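Local coordinates for protein beta-glucosidase (Chaetomella raphigera, PDB 6JXG) that probably hydrolyses terminal, non-reducing beta-D-glucosyl residues, releasing beta-D-glucose, as a secreted family 3 glycoside hydrolase of cellulose breakdown, at residues G159-T164 and D549-G554; V484-L489 and S538-A543. All coordinates share one frame; numbering follows the deposited sequence.

Contact 1 of 2, residues G159-T164 and D549-G554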
# COMPACT_ATOMS: atom_id res chain seq x y z
N GLY A 159 5.91 6.69 11.20
CA GLY A 159 4.99 6.76 12.34
C GLY A 159 3.75 7.59 12.14
O GLY A 159 3.11 7.97 13.12
N ASN A 160 3.36 7.87 10.88
CA ASN A 160 2.09 8.60 10.59
C ASN A 160 0.98 7.58 10.43
O ASN A 160 0.50 7.28 9.35
CB ASN A 160 2.31 9.44 9.36
CG ASN A 160 1.09 10.19 8.90
OD1 ASN A 160 0.17 10.52 9.70
ND2 ASN A 160 1.09 10.52 7.63
N GLU A 161 0.64 6.97 11.56
CA GLU A 161 -0.29 5.83 11.60
C GLU A 161 -1.74 6.28 11.81
O GLU A 161 -2.60 5.43 11.94
CB GLU A 161 0.20 4.79 12.61
CG GLU A 161 1.54 4.16 12.21
CD GLU A 161 1.39 3.18 11.02
OE1 GLU A 161 0.24 2.62 10.89
OE2 GLU A 161 2.41 2.98 10.25
N GLN A 162 -1.98 7.58 11.97
CA GLN A 162 -3.36 8.13 11.99
C GLN A 162 -3.39 9.53 11.41
O GLN A 162 -2.42 10.27 11.48
CB GLN A 162 -3.96 8.13 13.40
CG GLN A 162 -3.18 9.03 14.39
CD GLN A 162 -3.81 8.99 15.78
OE1 GLN A 162 -3.94 7.90 16.37
NE2 GLN A 162 -4.28 10.13 16.25
N GLU A 163 -4.56 9.91 10.88
CA GLU A 163 -4.76 11.23 10.30
C GLU A 163 -5.13 12.29 11.36
O GLU A 163 -4.77 13.46 11.24
CB GLU A 163 -5.86 11.18 9.25
CG GLU A 163 -5.42 10.38 8.04
CD GLU A 163 -4.16 10.97 7.47
OE1 GLU A 163 -4.23 12.03 6.79
OE2 GLU A 163 -3.06 10.40 7.76
N THR A 164 -5.82 11.83 12.40
CA THR A 164 -6.17 12.68 13.52
C THR A 164 -4.92 13.31 14.17
O THR A 164 -3.97 12.62 14.66
CB THR A 164 -7.00 11.91 14.55
OG1 THR A 164 -8.21 11.41 13.93
CG2 THR A 164 -7.41 12.86 15.74
N ASP A 549 1.09 8.99 20.65
CA ASP A 549 1.01 7.54 20.61
C ASP A 549 2.36 6.97 21.03
O ASP A 549 3.36 7.19 20.37
CB ASP A 549 0.56 7.07 19.22
CG ASP A 549 0.22 5.56 19.17
OD1 ASP A 549 0.50 4.81 20.13
OD2 ASP A 549 -0.32 5.08 18.11
N ASN A 550 2.39 6.25 22.16
CA ASN A 550 3.63 5.63 22.64
C ASN A 550 3.77 4.17 22.23
O ASN A 550 4.65 3.43 22.67
CB ASN A 550 3.77 5.81 24.15
CG ASN A 550 3.98 7.29 24.50
OD1 ASN A 550 5.06 7.83 24.30
ND2 ASN A 550 2.96 7.91 25.00
N PHE A 551 2.90 3.77 21.33
CA PHE A 551 3.01 2.48 20.70
C PHE A 551 3.22 1.35 21.76
O PHE A 551 4.13 0.57 21.64
CB PHE A 551 4.08 2.43 19.64
CG PHE A 551 3.73 3.19 18.36
CD1 PHE A 551 3.50 4.58 18.37
CD2 PHE A 551 3.65 2.57 17.15
CE1 PHE A 551 3.21 5.28 17.21
CE2 PHE A 551 3.37 3.28 15.99
CZ PHE A 551 3.10 4.61 16.04
N PRO A 552 2.37 1.29 22.80
CA PRO A 552 2.64 0.31 23.89
C PRO A 552 2.45 -1.15 23.43
O PRO A 552 2.98 -2.06 24.01
CB PRO A 552 1.62 0.72 24.97
CG PRO A 552 0.50 1.28 24.17
CD PRO A 552 1.19 2.09 23.11
N GLU A 553 1.76 -1.34 22.32
CA GLU A 553 1.50 -2.68 21.79
C GLU A 553 2.75 -3.24 21.20
O GLU A 553 2.83 -4.44 20.98
CB GLU A 553 0.38 -2.61 20.74
CG GLU A 553 0.65 -1.81 19.46
CD GLU A 553 0.46 -0.31 19.56
OE1 GLU A 553 -0.12 0.23 20.56
OE2 GLU A 553 0.92 0.40 18.62
N GLY A 554 3.68 -2.36 20.86
CA GLY A 554 4.98 -2.75 20.37
C GLY A 554 4.86 -3.57 19.10
O GLY A 554 4.15 -3.23 18.16
O HOH W 1 -1.34 6.83 16.21
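The backbones of G159-T164 and D549-G554 stay well apart, the closest CA atoms being those of G159 and D549 at 9.2 Å, and the F551 ring bridges the interval. No direct hydrogen bond joins the segments. The contact is made by the far end of the ring: F551 CZ lies 4.2 Å from E161 CG. G159 O lies 4.5 Å from the same CZ, and both neighbours sit at the ring edge, near its plane. E161 offers its aliphatic part here. Its chain bends at chi2 (-73°), and the carboxylate leads away from the ring. The two planes stand 86° apart. That carboxylate accepts backbone N-H groups of I114, G115 and K116. A water forms a second link. It donates to Q162 OE1 at 2.8 Å and to D549 OD2 at 2.8 Å. The Q162 amide is fixed further by NE2, which bonds T164 O at 3.0 Å almost straight (176°) and also V545 O. D549 OD2 also has a salt bridge to K116. D549 OD1 takes the F551 backbone N-H at 2.9 Å, from above the carboxylate plane. This bond closes an Asx turn, and a type I beta turn, F551 to G554, follows. The contact thus joins the loop after strand 151-157 of the family 3 N-terminal, TIM-barrel-type domain to a turn-rich loop of the C-terminal domain.

Contact 2 of 2, residues V484-L489 and S538-A543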
# COMPACT_ATOMS: atom_id res chain seq x y z
N VAL A 484 -12.33 0.07 2.43
CA VAL A 484 -10.93 0.49 2.62
C VAL A 484 -10.18 -0.27 3.66
O VAL A 484 -8.95 -0.16 3.74
CB VAL A 484 -10.83 2.00 2.93
CG1 VAL A 484 -11.36 2.77 1.75
CG2 VAL A 484 -11.63 2.39 4.21
N GLY A 485 -10.89 -1.04 4.51
CA GLY A 485 -10.22 -1.75 5.57
C GLY A 485 -11.15 -2.62 6.36
O GLY A 485 -12.31 -2.68 6.04
N PRO A 486 -10.63 -3.24 7.42
CA PRO A 486 -11.42 -4.14 8.26
C PRO A 486 -12.74 -3.54 8.68
O PRO A 486 -12.86 -2.31 8.96
CB PRO A 486 -10.53 -4.34 9.50
CG PRO A 486 -9.16 -3.97 9.09
CD PRO A 486 -9.27 -3.03 7.95
N LEU A 487 -13.73 -4.40 8.74
CA LEU A 487 -15.02 -4.09 9.28
C LEU A 487 -15.42 -5.28 10.22
O LEU A 487 -15.05 -6.41 9.99
CB LEU A 487 -16.08 -3.94 8.20
CG LEU A 487 -15.91 -2.81 7.22
CD1 LEU A 487 -16.84 -2.93 6.07
CD2 LEU A 487 -16.22 -1.55 8.05
N ILE A 488 -16.26 -4.98 11.21
CA ILE A 488 -16.83 -6.01 12.06
C ILE A 488 -18.10 -6.47 11.32
O ILE A 488 -18.98 -5.68 11.02
CB ILE A 488 -17.15 -5.46 13.47
CG1 ILE A 488 -15.92 -4.79 14.10
CG2 ILE A 488 -17.79 -6.53 14.37
CD1 ILE A 488 -14.72 -5.70 14.33
N LEU A 489 -18.16 -7.75 11.04
CA LEU A 489 -19.18 -8.33 10.21
C LEU A 489 -20.15 -9.21 11.02
O LEU A 489 -21.02 -9.82 10.42
CB LEU A 489 -18.56 -9.14 9.11
CG LEU A 489 -17.59 -8.39 8.19
CD1 LEU A 489 -17.06 -9.29 7.07
CD2 LEU A 489 -18.35 -7.23 7.60
N SER A 538 -12.47 -3.88 19.90
CA SER A 538 -11.48 -3.81 21.01
C SER A 538 -10.40 -4.91 20.93
O SER A 538 -9.36 -4.78 21.50
CB SER A 538 -12.22 -3.88 22.38
OG SER A 538 -12.96 -5.09 22.45
N ASP A 539 -10.68 -6.00 20.20
CA ASP A 539 -9.75 -7.08 19.94
C ASP A 539 -8.47 -6.64 19.21
O ASP A 539 -7.45 -7.32 19.33
CB ASP A 539 -10.42 -8.20 19.12
CG ASP A 539 -11.45 -9.05 19.95
OD1 ASP A 539 -11.50 -8.91 21.22
OD2 ASP A 539 -12.15 -9.87 19.32
N TYR A 540 -8.51 -5.58 18.40
CA TYR A 540 -7.24 -5.15 17.67
C TYR A 540 -6.20 -4.65 18.66
O TYR A 540 -4.99 -4.74 18.40
CB TYR A 540 -7.47 -4.08 16.59
CG TYR A 540 -8.24 -4.60 15.47
CD1 TYR A 540 -7.60 -5.23 14.41
CD2 TYR A 540 -9.59 -4.47 15.44
CE1 TYR A 540 -8.32 -5.72 13.36
CE2 TYR A 540 -10.34 -4.98 14.38
CZ TYR A 540 -9.72 -5.64 13.37
OH TYR A 540 -10.44 -6.17 12.33
N GLY A 541 -6.65 -4.17 19.83
CA GLY A 541 -5.74 -3.62 20.82
C GLY A 541 -5.10 -2.31 20.45
O GLY A 541 -4.18 -1.85 21.13
N THR A 542 -5.52 -1.75 19.31
CA THR A 542 -5.08 -0.40 18.85
C THR A 542 -6.32 0.39 18.51
O THR A 542 -7.39 -0.17 18.20
CB THR A 542 -4.23 -0.44 17.62
OG1 THR A 542 -4.87 -1.23 16.60
CG2 THR A 542 -2.91 -1.05 17.91
N ALA A 543 -6.14 1.70 18.53
CA ALA A 543 -7.21 2.65 18.23
C ALA A 543 -6.59 4.04 17.94
O ALA A 543 -5.41 4.32 18.26
CB ALA A 543 -8.14 2.69 19.44
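Two loops of the family 3 C-terminal domain meet here, one following strand 477-483 and the other lying between helices 511-519 and 559-564. Y540 reaches across from the second loop to P486 and I488 on the first. With CG beside the backbone N (chi1 -67°), the ring extends toward P486. P486 CB lies 3.4 Å from Y540 OH and 4.2 Å from Y540 CZ. The proline meets the hydroxyl end of the ring at a slant. I488 touches a different part. Its CD1 approaches the ring edge, near the ring plane, 4.4 Å from Y540 CE2. Strand 477-483 belongs to the mixed sheet of this domain, and P486 and I488 lie on the link from it to helix 490-493, with L489 as the N-cap residue. No hydrogen bond crosses between the segments. The hydroxyl of buried Y540 is satisfied instead by T532 O and A534 N, which hold the hydroxyl end beside the proline. F562, in helix 559-564, packs edge-to-face with the Y540 ring. On the other segment, P486 O accepts a hydrogen bond from R454, and the backbone of I488 pairs with L457, whose side chain also touches Y540.

In the fold
The centres of the two contacts lie 15 Å apart, on the same side of the chain's centre. Along the chain, 159-164 comes first, then 484-489, 538-543 and 549-554, so both segments of contact 2 fall between those of contact 1. Segments 538-543 and 549-554 belong to one long loop between helices 511-519 and 559-564. They touch each other, with E553 CD 3.8 Å from T542 CG2. K116 also lies near both: its side chain bridges to D549 and E553, and its backbone O bonds T542. The same loop thus packs within the C-terminal domain at contact 2 and on the N-terminal domain at contact 1, tying the two domains together.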